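Local coordinates for protein PT26-6P (Thermococcus sp., PDB 2WB7) that is of unknown function but is encoded by a mobile extrachromosomal element of euryarchaea and joins two immunoglobulin-like domains to a helical domain, at residues 28-33 and 229-234; 73-78 and 115-120; 103-108 and 363-368; 277-282 and 341-346; 482-487 and 518-523. One frame throughout, in Å; residues are numbered along the deposited sequence.

Contact 1 of 5, residues 28-33 and 229-234; sequences AAELTA and TIDGGM
Glu30 leaves helix 21-34 fully stretched, CG anti to the backbone N (chi1 172°) and the chain straight beyond it, so that its carboxylate arrives end-first at the backbone of the loop 229-234. OE2 offers its syn lone pair to the amide of Asp231, with 3.0 Å from Asp231 N to Glu30 OE2. The Asp231 side chain crosses that of Glu30 obliquely, the two carboxylate planes 36° apart, and brings Asp231 OD2 to 2.8 Å from Glu30 OE2. Both oxygens are acceptors, so the pair is a like-charge approach that probably raises the proton affinity of one of them. Lys34 probably offsets it: its NZ forms a salt bridge with OE2 of Glu30 and also bonds to Thr229 O. On the buried side Leu31, with CG likewise anti to the backbone N, sends CD1 to 3.9 Å from Thr229 N and, more loosely, to 4.3 Å from Ile230 CG2. Leu31 continues onto Tyr259, Ile230 onto Leu254, both of strand 253-261. The loop held here is a type II beta turn from Ile230 to Gly233, with Gly232 at its characteristic third position and Glu30 gripping the amide of its second residue.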
# COMPACT_ATOMS: atom_id res chain seq x y z
N ALA A 28 -1.94 -4.25 -10.38
CA ALA A 28 -2.30 -2.83 -10.35
C ALA A 28 -3.81 -2.68 -10.52
O ALA A 28 -4.48 -2.07 -9.68
CB ALA A 28 -1.58 -2.11 -11.45
N ALA A 29 -4.32 -3.22 -11.62
CA ALA A 29 -5.75 -3.21 -11.90
C ALA A 29 -6.54 -3.75 -10.71
O ALA A 29 -7.51 -3.15 -10.25
CB ALA A 29 -6.03 -4.04 -13.11
N GLU A 30 -6.14 -4.91 -10.22
CA GLU A 30 -6.84 -5.52 -9.10
C GLU A 30 -6.85 -4.60 -7.89
O GLU A 30 -7.87 -4.44 -7.23
CB GLU A 30 -6.22 -6.87 -8.74
CG GLU A 30 -6.78 -7.46 -7.47
CD GLU A 30 -5.99 -8.68 -7.01
OE1 GLU A 30 -5.11 -9.14 -7.77
OE2 GLU A 30 -6.26 -9.17 -5.89
N LEU A 31 -5.70 -4.01 -7.58
CA LEU A 31 -5.56 -3.16 -6.40
C LEU A 31 -6.37 -1.88 -6.55
O LEU A 31 -7.02 -1.43 -5.60
CB LEU A 31 -4.09 -2.80 -6.16
CG LEU A 31 -3.79 -2.37 -4.73
CD1 LEU A 31 -4.17 -3.51 -3.81
CD2 LEU A 31 -2.33 -2.04 -4.55
N THR A 32 -6.34 -1.30 -7.74
CA THR A 32 -7.10 -0.09 -8.04
C THR A 32 -8.59 -0.31 -7.83
O THR A 32 -9.26 0.53 -7.23
CB THR A 32 -6.87 0.40 -9.48
OG1 THR A 32 -5.61 1.06 -9.58
CG2 THR A 32 -7.95 1.39 -9.86
N ALA A 33 -9.12 -1.42 -8.34
CA ALA A 33 -10.52 -1.77 -8.14
C ALA A 33 -10.83 -1.75 -6.66
O ALA A 33 -11.81 -1.16 -6.24
CB ALA A 33 -10.81 -3.13 -8.71
N THR A 229 -4.21 -5.68 -0.55
CA THR A 229 -3.61 -6.98 -0.78
C THR A 229 -3.82 -7.39 -2.22
O THR A 229 -4.90 -7.21 -2.75
CB THR A 229 -4.32 -8.02 0.08
OG1 THR A 229 -3.93 -7.84 1.44
CG2 THR A 229 -3.96 -9.42 -0.38
N ILE A 230 -2.78 -7.93 -2.86
CA ILE A 230 -2.98 -8.59 -4.15
C ILE A 230 -3.08 -10.11 -3.95
O ILE A 230 -2.41 -10.68 -3.10
CB ILE A 230 -1.87 -8.26 -5.16
CG1 ILE A 230 -0.51 -8.61 -4.59
CG2 ILE A 230 -1.91 -6.79 -5.52
CD1 ILE A 230 0.62 -8.45 -5.61
N ASP A 231 -3.95 -10.74 -4.72
CA ASP A 231 -4.16 -12.18 -4.60
C ASP A 231 -2.90 -12.92 -5.04
O ASP A 231 -2.44 -12.75 -6.17
CB ASP A 231 -5.33 -12.65 -5.48
CG ASP A 231 -6.67 -12.06 -5.05
OD1 ASP A 231 -6.90 -11.93 -3.82
OD2 ASP A 231 -7.48 -11.73 -5.94
N GLY A 232 -2.35 -13.74 -4.15
CA GLY A 232 -1.18 -14.53 -4.51
C GLY A 232 0.16 -13.82 -4.38
O GLY A 232 1.21 -14.44 -4.60
N GLY A 233 0.14 -12.53 -4.04
CA GLY A 233 1.38 -11.81 -3.75
C GLY A 233 2.15 -12.53 -2.67
O GLY A 233 1.55 -13.14 -1.79
N MSE A 234 3.48 -12.47 -2.71
CA MSE A 234 4.28 -13.28 -1.80
C MSE A 234 4.83 -12.54 -0.57
O MSE A 234 4.88 -11.32 -0.54
CB MSE A 234 5.44 -13.97 -2.53
CG MSE A 234 5.73 -15.35 -1.96
SE MSE A 234 7.43 -16.08 -2.45
CE MSE A 234 8.56 -14.74 -1.63

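Contact 2 of 5, residues 73-78 and 115-120; sequences LEIPNQ and GGYIAD
Ile75 fills the tight part of this contact. Its CG1 lies beside the backbone N and touches Tyr117 CB at 3.7 Å, the two side chains crossing obliquely, while Ile75 CG2, anti to that N, rests 3.7 Å from Tyr117 O. Ile75 also packs on Val85, whose backbone bonds to that of Tyr117; the Tyr117 OH bonds to Arg113 N. Beneath this packing the main chains form an antiparallel hydrogen-bonded pair, with 2.8 Å from Ile75 N to Asp120 O and 2.9 Å from Asp120 N to Ile75 O. The second bond lies in the carbonyl plane on a lone pair, whereas in the first the donor sits above that plane. The pair marks one end of the match between strands 66-75 and 120-129 in the mixed sheet of the first immunoglobulin-like region. Past Pro76 no main-chain bonds join the two segments, and the exposed Asn77 and Ala119 meet through side chains, Ala119 CB 3.5 Å from Asn77 CG. Ile118, with CG1 anti to its N (chi1 -175°), crosses Asn77 obliquely and puts CD1 3.4 Å from Gln78 CB. A weak bond runs from Gln78 N to Asn77 OD1.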
# COMPACT_ATOMS: atom_id res chain seq x y z
N LEU A 73 -24.53 23.54 -5.52
CA LEU A 73 -25.33 24.70 -5.13
C LEU A 73 -26.70 24.69 -5.81
O LEU A 73 -26.78 24.73 -7.04
CB LEU A 73 -24.60 25.98 -5.54
CG LEU A 73 -23.12 26.10 -5.13
CD1 LEU A 73 -22.60 27.48 -5.51
CD2 LEU A 73 -22.98 25.86 -3.66
N GLU A 74 -27.78 24.64 -5.03
CA GLU A 74 -29.13 24.78 -5.59
C GLU A 74 -29.67 26.19 -5.44
O GLU A 74 -29.80 26.70 -4.33
CB GLU A 74 -30.11 23.82 -4.91
CG GLU A 74 -29.55 22.45 -4.64
CD GLU A 74 -30.24 21.78 -3.43
OE1 GLU A 74 -29.64 20.82 -2.86
OE2 GLU A 74 -31.35 22.24 -3.04
N ILE A 75 -30.00 26.81 -6.56
CA ILE A 75 -30.80 28.02 -6.53
C ILE A 75 -32.29 27.63 -6.56
O ILE A 75 -32.78 27.18 -7.59
CB ILE A 75 -30.48 28.95 -7.71
CG1 ILE A 75 -28.99 28.88 -8.07
CG2 ILE A 75 -30.93 30.36 -7.41
CD1 ILE A 75 -28.06 29.29 -6.98
N PRO A 76 -32.99 27.80 -5.43
CA PRO A 76 -34.41 27.45 -5.43
C PRO A 76 -35.21 28.43 -6.27
O PRO A 76 -34.82 29.59 -6.40
CB PRO A 76 -34.82 27.57 -3.96
CG PRO A 76 -33.73 28.34 -3.28
CD PRO A 76 -32.59 28.53 -4.22
N ASN A 77 -36.31 27.97 -6.85
CA ASN A 77 -37.17 28.84 -7.64
C ASN A 77 -37.67 30.04 -6.82
O ASN A 77 -37.72 29.98 -5.60
CB ASN A 77 -38.36 28.04 -8.16
CG ASN A 77 -38.80 28.50 -9.53
OD1 ASN A 77 -38.66 29.67 -9.88
ND2 ASN A 77 -39.31 27.57 -10.33
N GLN A 78 -38.05 31.12 -7.50
CA GLN A 78 -38.58 32.29 -6.79
C GLN A 78 -40.04 32.62 -7.18
O GLN A 78 -40.49 32.30 -8.28
CB GLN A 78 -37.69 33.51 -7.06
CG GLN A 78 -37.14 34.16 -5.80
CD GLN A 78 -36.18 33.23 -5.06
OE1 GLN A 78 -35.19 32.76 -5.64
NE2 GLN A 78 -36.47 32.97 -3.80
N GLY A 115 -25.64 37.17 -15.56
CA GLY A 115 -27.04 37.49 -15.31
C GLY A 115 -27.60 36.94 -14.01
O GLY A 115 -28.75 37.22 -13.67
N GLY A 116 -26.81 36.17 -13.27
CA GLY A 116 -27.34 35.53 -12.07
C GLY A 116 -28.15 34.28 -12.41
O GLY A 116 -28.21 33.88 -13.58
N TYR A 117 -28.78 33.69 -11.40
CA TYR A 117 -29.41 32.38 -11.54
C TYR A 117 -30.78 32.40 -10.93
O TYR A 117 -31.00 33.06 -9.92
CB TYR A 117 -28.58 31.31 -10.80
CG TYR A 117 -27.19 31.11 -11.36
CD1 TYR A 117 -26.11 31.80 -10.83
CD2 TYR A 117 -26.96 30.25 -12.42
CE1 TYR A 117 -24.85 31.64 -11.34
CE2 TYR A 117 -25.70 30.08 -12.94
CZ TYR A 117 -24.65 30.78 -12.40
OH TYR A 117 -23.39 30.63 -12.91
N ILE A 118 -31.72 31.67 -11.52
CA ILE A 118 -32.97 31.38 -10.85
C ILE A 118 -33.38 29.95 -11.13
O ILE A 118 -33.11 29.45 -12.21
CB ILE A 118 -34.09 32.36 -11.28
CG1 ILE A 118 -35.35 32.08 -10.46
CG2 ILE A 118 -34.33 32.27 -12.79
CD1 ILE A 118 -36.08 33.34 -10.06
N ALA A 119 -34.00 29.29 -10.16
CA ALA A 119 -34.33 27.85 -10.27
C ALA A 119 -33.29 27.07 -11.07
O ALA A 119 -33.50 26.75 -12.24
CB ALA A 119 -35.72 27.67 -10.87
N ASP A 120 -32.17 26.74 -10.42
CA ASP A 120 -31.02 26.14 -11.11
C ASP A 120 -30.14 25.32 -10.19
O ASP A 120 -30.29 25.37 -8.96
CB ASP A 120 -30.17 27.23 -11.75
CG ASP A 120 -29.66 26.82 -13.09
OD1 ASP A 120 -29.69 25.59 -13.36
OD2 ASP A 120 -29.24 27.71 -13.88

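Contact 3 of 5, residues 103-108 and 363-368; sequences WTRVWN and VERDDG
Hydrogen bonds come first. Arg365, extended from CB and bent at chi3 (54°), grips the carbonyl of Trp103 end-on with two nitrogens: NH1 is 2.8 Å and NH2 3.1 Å from Trp103 O, which lies almost in the guanidinium plane. NH2 adds a weak bond to Thr104 O, and NH1 also serves Val127 O. Salt bridges form the second group. Within its own turn Arg365 NE is 3.0 Å from Asp367 OD1, and NH2 makes a weaker bond to OD2; together they help to set the rotation of the guanidinium. Arg105 NH2 makes a weak bridge, 3.3 Å long, to Asp366 OD1, the two planes 70° apart. Two waters form a third group: water 1 links Arg105 NE to Asp366 OD1, water 2 Val106 N to Asp367 OD2. The last group is face packing. Arg105 CG sits over the centre of the Arg365 guanidinium, 3.5 Å from Arg365 CZ, while the Arg105 guanidinium lies between Trp107 NE1 on one face and Asp367 CB on the other. A leucine at Arg365 would probably loosen the docking, since both bonds to Trp103 O and the salt bridge to Asp367 are lost. A type I beta turn, Arg365 to Gly368, between strands 350-364 and 370-379, thus docks beside strand 104-108 through the Arg365 bonds to the Trp103 carbonyl, backed by a four-residue salt-bridge network, joining the two immunoglobulin-like regions.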
# COMPACT_ATOMS: atom_id res chain seq x y z
N TRP A 103 -5.29 24.57 1.60
CA TRP A 103 -5.67 24.27 0.22
C TRP A 103 -6.87 25.08 -0.24
O TRP A 103 -7.50 24.75 -1.25
CB TRP A 103 -5.95 22.77 0.07
CG TRP A 103 -4.81 21.97 0.56
CD1 TRP A 103 -4.83 20.96 1.48
CD2 TRP A 103 -3.45 22.13 0.17
NE1 TRP A 103 -3.57 20.48 1.68
CE2 TRP A 103 -2.70 21.18 0.89
CE3 TRP A 103 -2.80 22.99 -0.72
CZ2 TRP A 103 -1.31 21.06 0.74
CZ3 TRP A 103 -1.42 22.87 -0.87
CH2 TRP A 103 -0.69 21.91 -0.14
N THR A 104 -7.18 26.13 0.52
CA THR A 104 -8.24 27.06 0.17
C THR A 104 -8.36 27.22 -1.33
O THR A 104 -7.36 27.43 -2.02
CB THR A 104 -8.00 28.45 0.79
OG1 THR A 104 -7.52 28.30 2.14
CG2 THR A 104 -9.28 29.25 0.81
N ARG A 105 -9.58 27.08 -1.84
CA ARG A 105 -9.84 27.22 -3.26
C ARG A 105 -10.86 28.32 -3.40
O ARG A 105 -11.83 28.36 -2.64
CB ARG A 105 -10.43 25.91 -3.81
CG ARG A 105 -10.08 25.60 -5.25
CD ARG A 105 -10.64 26.63 -6.20
NE ARG A 105 -10.64 26.16 -7.58
CZ ARG A 105 -10.99 26.90 -8.62
NH1 ARG A 105 -11.37 28.16 -8.43
NH2 ARG A 105 -10.95 26.40 -9.84
N VAL A 106 -10.65 29.22 -4.35
CA VAL A 106 -11.61 30.30 -4.55
C VAL A 106 -12.08 30.42 -6.00
O VAL A 106 -11.27 30.53 -6.92
CB VAL A 106 -11.04 31.65 -4.07
CG1 VAL A 106 -11.74 32.80 -4.77
CG2 VAL A 106 -11.16 31.75 -2.55
N TRP A 107 -13.40 30.40 -6.17
CA TRP A 107 -14.03 30.73 -7.45
C TRP A 107 -14.52 32.18 -7.36
O TRP A 107 -15.37 32.50 -6.50
CB TRP A 107 -15.21 29.80 -7.73
CG TRP A 107 -14.85 28.34 -7.93
CD1 TRP A 107 -14.57 27.72 -9.12
CD2 TRP A 107 -14.79 27.31 -6.92
NE1 TRP A 107 -14.31 26.38 -8.90
CE2 TRP A 107 -14.44 26.11 -7.57
CE3 TRP A 107 -14.98 27.30 -5.53
CZ2 TRP A 107 -14.28 24.91 -6.88
CZ3 TRP A 107 -14.82 26.11 -4.85
CH2 TRP A 107 -14.48 24.93 -5.52
N ASN A 108 -13.99 33.05 -8.20
CA ASN A 108 -14.45 34.43 -8.18
C ASN A 108 -15.57 34.65 -9.19
O ASN A 108 -15.84 33.77 -10.02
CB ASN A 108 -13.31 35.42 -8.38
CG ASN A 108 -12.64 35.30 -9.74
OD1 ASN A 108 -13.22 34.76 -10.69
ND2 ASN A 108 -11.42 35.81 -9.84
N VAL A 363 -0.30 16.91 -7.35
CA VAL A 363 -1.57 16.95 -8.04
C VAL A 363 -1.80 18.42 -8.35
O VAL A 363 -1.87 19.24 -7.43
CB VAL A 363 -2.68 16.46 -7.13
CG1 VAL A 363 -4.02 16.64 -7.80
CG2 VAL A 363 -2.42 15.01 -6.73
N GLU A 364 -1.89 18.75 -9.64
CA GLU A 364 -2.15 20.14 -10.02
C GLU A 364 -3.62 20.40 -10.26
O GLU A 364 -4.20 19.96 -11.25
CB GLU A 364 -1.36 20.57 -11.25
CG GLU A 364 -1.21 22.08 -11.25
CD GLU A 364 -1.40 22.74 -12.62
OE1 GLU A 364 -1.15 22.11 -13.67
OE2 GLU A 364 -1.78 23.94 -12.61
N ARG A 365 -4.22 21.13 -9.32
CA ARG A 365 -5.63 21.47 -9.35
C ARG A 365 -5.91 22.49 -10.45
O ARG A 365 -5.06 23.31 -10.80
CB ARG A 365 -6.01 22.06 -8.00
CG ARG A 365 -7.42 21.86 -7.61
CD ARG A 365 -7.54 22.04 -6.11
NE ARG A 365 -6.98 23.32 -5.70
CZ ARG A 365 -7.13 23.84 -4.49
NH1 ARG A 365 -7.80 23.19 -3.55
NH2 ARG A 365 -6.60 25.02 -4.20
N ASP A 366 -7.11 22.43 -11.01
CA ASP A 366 -7.47 23.29 -12.14
C ASP A 366 -7.19 24.77 -11.87
O ASP A 366 -6.96 25.52 -12.80
CB ASP A 366 -8.93 23.10 -12.54
CG ASP A 366 -9.88 23.32 -11.38
OD1 ASP A 366 -9.39 23.49 -10.23
OD2 ASP A 366 -11.12 23.33 -11.61
N ASP A 367 -7.21 25.19 -10.61
CA ASP A 367 -6.88 26.58 -10.26
C ASP A 367 -5.37 26.86 -10.22
O ASP A 367 -4.95 27.96 -9.84
CB ASP A 367 -7.51 26.98 -8.92
CG ASP A 367 -6.85 26.29 -7.74
OD1 ASP A 367 -6.20 25.23 -7.93
OD2 ASP A 367 -7.00 26.79 -6.60
N GLY A 368 -4.55 25.89 -10.60
CA GLY A 368 -3.11 26.12 -10.65
C GLY A 368 -2.36 25.84 -9.36
O GLY A 368 -1.14 25.68 -9.36
O HOH W 1 -10.94 23.39 -8.20
O HOH W 2 -8.16 29.52 -5.99

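Contact 4 of 5, residues 277-282 and 341-346; sequences VLNSTA and TAHYTD
Six hydrogen bonds make the first shell, four of them purely main-chain. Ala282 and Ala342 form an antiparallel hydrogen-bonded pair, with 2.8 Å from Ala282 N to Ala342 O and the same from Ala342 N to Ala282 O. Next come Tyr344 N to Ser280 O, nearly along the C=O axis, and Asn279 N to Tyr344 O at 2.7 Å. At the non-hydrogen-bonded pair Thr281 and His343 the side chains cross at about a right angle, and Thr281 OG1 and His343 ND1 are hydrogen-bonded at the ring edge, 3.0 Å apart; either may donate. Here strand 336-343, outermost in the eight-stranded antiparallel sheet of the second immunoglobulin-like region, runs beside strand 281-290. An alanine at His343 would probably leave this end of the strand pair less well tied, having no ring to bond Thr281 OG1 or water 3, which bridges His343 NE2 to Asn279 OD1. Asn279 OD1 also accepts from Asp346 N at 2.9 Å, the donor standing above the amide plane. Further out, a type II turn from Val277 to Ser280 presents Asn279, and an inverse gamma turn centred on Tyr344 swings Asp346 round to meet it. On the buried face the Tyr344 ring, CG beside its backbone N, turns an edge to Val277 O at CD2 and brings CE2 3.8 Å from Ala282 CB. Its OH bonds to Tyr284 and His276.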
# COMPACT_ATOMS: atom_id res chain seq x y z
N VAL A 277 19.06 -13.84 -0.01
CA VAL A 277 20.00 -14.41 0.95
C VAL A 277 21.17 -13.47 1.10
O VAL A 277 21.53 -12.79 0.14
CB VAL A 277 20.55 -15.77 0.48
CG1 VAL A 277 21.29 -16.45 1.60
CG2 VAL A 277 19.42 -16.66 -0.03
N LEU A 278 21.77 -13.43 2.29
CA LEU A 278 22.97 -12.60 2.50
C LEU A 278 24.07 -13.00 1.51
O LEU A 278 24.20 -14.17 1.14
CB LEU A 278 23.48 -12.71 3.93
CG LEU A 278 22.68 -12.00 5.03
CD1 LEU A 278 23.32 -12.18 6.40
CD2 LEU A 278 22.47 -10.51 4.71
N ASN A 279 24.85 -12.01 1.10
CA ASN A 279 25.89 -12.18 0.08
C ASN A 279 25.39 -12.62 -1.27
O ASN A 279 26.20 -12.94 -2.13
CB ASN A 279 27.04 -13.08 0.54
CG ASN A 279 28.05 -12.31 1.34
OD1 ASN A 279 28.18 -11.08 1.22
ND2 ASN A 279 28.76 -13.01 2.21
N SER A 280 24.08 -12.61 -1.47
CA SER A 280 23.56 -12.89 -2.79
C SER A 280 22.86 -11.67 -3.42
O SER A 280 22.71 -10.62 -2.78
CB SER A 280 22.65 -14.09 -2.73
OG SER A 280 22.93 -14.95 -3.82
N THR A 281 22.46 -11.79 -4.68
CA THR A 281 21.85 -10.69 -5.42
C THR A 281 20.40 -11.00 -5.75
O THR A 281 20.09 -12.13 -6.09
CB THR A 281 22.57 -10.47 -6.76
OG1 THR A 281 23.91 -10.03 -6.53
CG2 THR A 281 21.84 -9.42 -7.59
N ALA A 282 19.54 -9.98 -5.67
CA ALA A 282 18.12 -10.09 -6.07
C ALA A 282 17.69 -8.94 -7.01
O ALA A 282 18.22 -7.84 -6.92
CB ALA A 282 17.23 -10.14 -4.83
N THR A 341 18.61 -3.40 -8.44
CA THR A 341 19.36 -4.63 -8.21
C THR A 341 19.91 -4.61 -6.80
O THR A 341 20.67 -3.72 -6.43
CB THR A 341 20.51 -4.73 -9.21
OG1 THR A 341 19.97 -4.93 -10.52
CG2 THR A 341 21.43 -5.89 -8.85
N ALA A 342 19.53 -5.59 -5.99
CA ALA A 342 20.04 -5.64 -4.63
C ALA A 342 21.17 -6.65 -4.46
O ALA A 342 21.01 -7.84 -4.75
CB ALA A 342 18.91 -5.98 -3.67
N HIS A 343 22.32 -6.20 -3.98
CA HIS A 343 23.31 -7.16 -3.48
C HIS A 343 23.36 -7.11 -1.96
O HIS A 343 23.73 -6.08 -1.38
CB HIS A 343 24.72 -6.98 -4.05
CG HIS A 343 25.65 -8.06 -3.62
ND1 HIS A 343 25.65 -9.31 -4.21
CD2 HIS A 343 26.54 -8.13 -2.60
CE1 HIS A 343 26.53 -10.08 -3.60
NE2 HIS A 343 27.08 -9.39 -2.62
N TYR A 344 23.00 -8.22 -1.33
CA TYR A 344 22.88 -8.24 0.12
C TYR A 344 24.21 -8.48 0.81
O TYR A 344 24.34 -9.40 1.60
CB TYR A 344 21.87 -9.30 0.52
CG TYR A 344 20.50 -9.06 -0.09
CD1 TYR A 344 19.86 -7.83 0.06
CD2 TYR A 344 19.85 -10.06 -0.80
CE1 TYR A 344 18.62 -7.61 -0.48
CE2 TYR A 344 18.61 -9.85 -1.35
CZ TYR A 344 17.99 -8.62 -1.18
OH TYR A 344 16.75 -8.40 -1.72
N THR A 345 25.18 -7.62 0.50
CA THR A 345 26.50 -7.70 1.08
C THR A 345 26.44 -8.01 2.56
O THR A 345 25.78 -7.31 3.31
CB THR A 345 27.26 -6.39 0.92
OG1 THR A 345 27.32 -6.04 -0.47
CG2 THR A 345 28.68 -6.54 1.44
N ASP A 346 27.15 -9.05 2.97
CA ASP A 346 27.23 -9.38 4.38
C ASP A 346 28.51 -8.82 4.99
O ASP A 346 29.58 -9.06 4.48
CB ASP A 346 27.16 -10.89 4.59
CG ASP A 346 26.84 -11.27 6.03
OD1 ASP A 346 26.68 -10.36 6.87
OD2 ASP A 346 26.75 -12.47 6.34
O HOH W 3 29.03 -10.37 -1.16

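Contact 5 of 5, residues 482-487 and 518-523; sequences KKHEMA and NLAKEY
His484 turns CG to the side of its backbone N (chi1 -81°) and twists its ring (chi2 -48°) until one face looks at the neighbouring helix. Lys483, with CG also anti to its carbonyl carbon, bends at chi2 so that its aliphatic part runs past Ala520 toward Leu519. The methyl of Ala520 sits squarely over the imidazole, a CH-pi contact with CB 3.5 Å from the centroid of the His484 ring and close to its normal. Ala520 CB also meets Lys483 CB at 3.9 Å, so one small side chain is seated between two larger ones. Farther out the Lys483 and Leu519 side chains cross obliquely, with CE of Lys483 3.8 Å from CD2 of Leu519, the two touching through aliphatic carbons while NZ goes on to salt bridges with Asp7 and Asp9. Both imidazole nitrogens find carboxylates, ND1 at Glu454 and NE2 at Glu524, which holds the ring flat against Ala520 and probably favours its protonated form. Lys521 NZ stands near the ring edge, 4.4 Å from His484 CE1, and would probably work against that charge. His484 packs also on Ala457 and Ala458 of helix 442-465, so three helices meet at this ring. With segment axes 8.3 Å apart and directions 162° from parallel, the arrangement is the close antiparallel packing of consecutive helices 471-499 and 503-523 in the helical domain.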
# COMPACT_ATOMS: atom_id res chain seq x y z
N LYS A 482 11.97 -32.52 4.57
CA LYS A 482 12.58 -31.38 3.91
C LYS A 482 11.94 -30.04 4.29
O LYS A 482 12.64 -29.06 4.64
CB LYS A 482 12.49 -31.58 2.41
CG LYS A 482 13.54 -30.83 1.64
CD LYS A 482 13.32 -31.03 0.17
CE LYS A 482 14.33 -30.28 -0.66
NZ LYS A 482 13.82 -30.26 -2.07
N LYS A 483 10.61 -29.99 4.22
CA LYS A 483 9.86 -28.78 4.56
C LYS A 483 9.97 -28.45 6.03
O LYS A 483 9.98 -27.27 6.40
CB LYS A 483 8.39 -28.92 4.19
CG LYS A 483 8.14 -29.62 2.89
CD LYS A 483 8.72 -28.92 1.70
CE LYS A 483 7.86 -29.23 0.47
NZ LYS A 483 8.65 -29.67 -0.71
N HIS A 484 10.00 -29.47 6.88
CA HIS A 484 10.24 -29.24 8.31
C HIS A 484 11.59 -28.56 8.50
O HIS A 484 11.69 -27.63 9.29
CB HIS A 484 10.16 -30.52 9.16
CG HIS A 484 8.76 -30.93 9.51
ND1 HIS A 484 7.82 -30.05 10.02
CD2 HIS A 484 8.14 -32.14 9.44
CE1 HIS A 484 6.69 -30.69 10.24
NE2 HIS A 484 6.85 -31.96 9.88
N GLU A 485 12.63 -29.00 7.79
CA GLU A 485 13.92 -28.34 7.93
C GLU A 485 13.86 -26.89 7.46
O GLU A 485 14.51 -26.01 8.04
CB GLU A 485 15.06 -29.06 7.21
CG GLU A 485 16.40 -28.55 7.69
CD GLU A 485 17.56 -28.68 6.68
OE1 GLU A 485 17.38 -29.34 5.64
OE2 GLU A 485 18.65 -28.10 6.96
N MSE A 486 13.09 -26.65 6.40
CA MSE A 486 12.90 -25.31 5.86
C MSE A 486 12.19 -24.40 6.86
O MSE A 486 12.57 -23.24 7.06
CB MSE A 486 12.11 -25.39 4.57
CG MSE A 486 12.90 -25.97 3.39
SE MSE A 486 11.67 -26.52 1.96
CE MSE A 486 12.86 -26.69 0.43
N ALA A 487 11.15 -24.95 7.50
CA ALA A 487 10.41 -24.28 8.55
C ALA A 487 11.32 -23.91 9.72
O ALA A 487 11.36 -22.77 10.16
CB ALA A 487 9.30 -25.17 9.01
N ASN A 518 3.07 -26.50 7.92
CA ASN A 518 1.79 -27.07 7.54
C ASN A 518 1.86 -27.85 6.24
O ASN A 518 1.15 -28.84 6.06
CB ASN A 518 0.68 -26.01 7.49
CG ASN A 518 0.42 -25.38 8.85
OD1 ASN A 518 -0.21 -24.33 8.94
ND2 ASN A 518 0.91 -26.00 9.90
N LEU A 519 2.69 -27.40 5.32
CA LEU A 519 2.84 -28.14 4.08
C LEU A 519 3.43 -29.51 4.42
O LEU A 519 2.97 -30.55 3.90
CB LEU A 519 3.74 -27.40 3.10
CG LEU A 519 3.95 -28.07 1.74
CD1 LEU A 519 2.64 -28.51 1.15
CD2 LEU A 519 4.65 -27.14 0.79
N ALA A 520 4.43 -29.51 5.30
CA ALA A 520 5.03 -30.76 5.74
C ALA A 520 3.98 -31.76 6.22
O ALA A 520 3.97 -32.92 5.80
CB ALA A 520 6.07 -30.53 6.82
N LYS A 521 3.09 -31.29 7.10
CA LYS A 521 2.12 -32.18 7.72
C LYS A 521 1.14 -32.77 6.72
O LYS A 521 0.47 -33.75 7.01
CB LYS A 521 1.35 -31.45 8.81
CG LYS A 521 2.22 -30.84 9.87
CD LYS A 521 1.36 -30.19 10.93
CE LYS A 521 2.21 -29.47 11.95
NZ LYS A 521 3.07 -30.43 12.72
N GLU A 522 1.03 -32.17 5.54
CA GLU A 522 0.13 -32.74 4.56
C GLU A 522 0.64 -34.07 4.06
O GLU A 522 -0.11 -34.88 3.53
CB GLU A 522 -0.09 -31.79 3.40
CG GLU A 522 -1.02 -30.66 3.74
CD GLU A 522 -0.97 -29.61 2.67
OE1 GLU A 522 -0.38 -29.88 1.60
OE2 GLU A 522 -1.52 -28.50 2.89
N TYR A 523 1.94 -34.29 4.23
CA TYR A 523 2.57 -35.52 3.78
C TYR A 523 2.66 -36.61 4.86
O TYR A 523 2.88 -37.77 4.55
CB TYR A 523 3.94 -35.18 3.22
CG TYR A 523 3.80 -34.33 2.00
CD1 TYR A 523 3.54 -34.92 0.77
CD2 TYR A 523 3.86 -32.95 2.08
CE1 TYR A 523 3.39 -34.16 -0.36
CE2 TYR A 523 3.71 -32.18 0.95
CZ TYR A 523 3.47 -32.80 -0.26
OH TYR A 523 3.30 -32.04 -1.37

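Contact 5 is the most buried of the five and the one built wholly on helices, joined by side-chain packing without direct hydrogen bonds. Contacts 2 and 4 join the ends of neighbouring strands within a sheet through main-chain bonds, each with a buried face and a more exposed side, but in different immunoglobulin-like regions, their centres about 67 Å apart. Contacts 3 and 4 reach the same eight-stranded sheet, about 28 Å apart at their nearest atoms. There contact 3 rests on arginine-to-carbonyl bonds, salt bridges and waters where one region docks on the other, while contact 4 is mostly backbone. Contact 1, nearest the chain's centre, sets a helix on a loop with a carboxylate-to-amide bond.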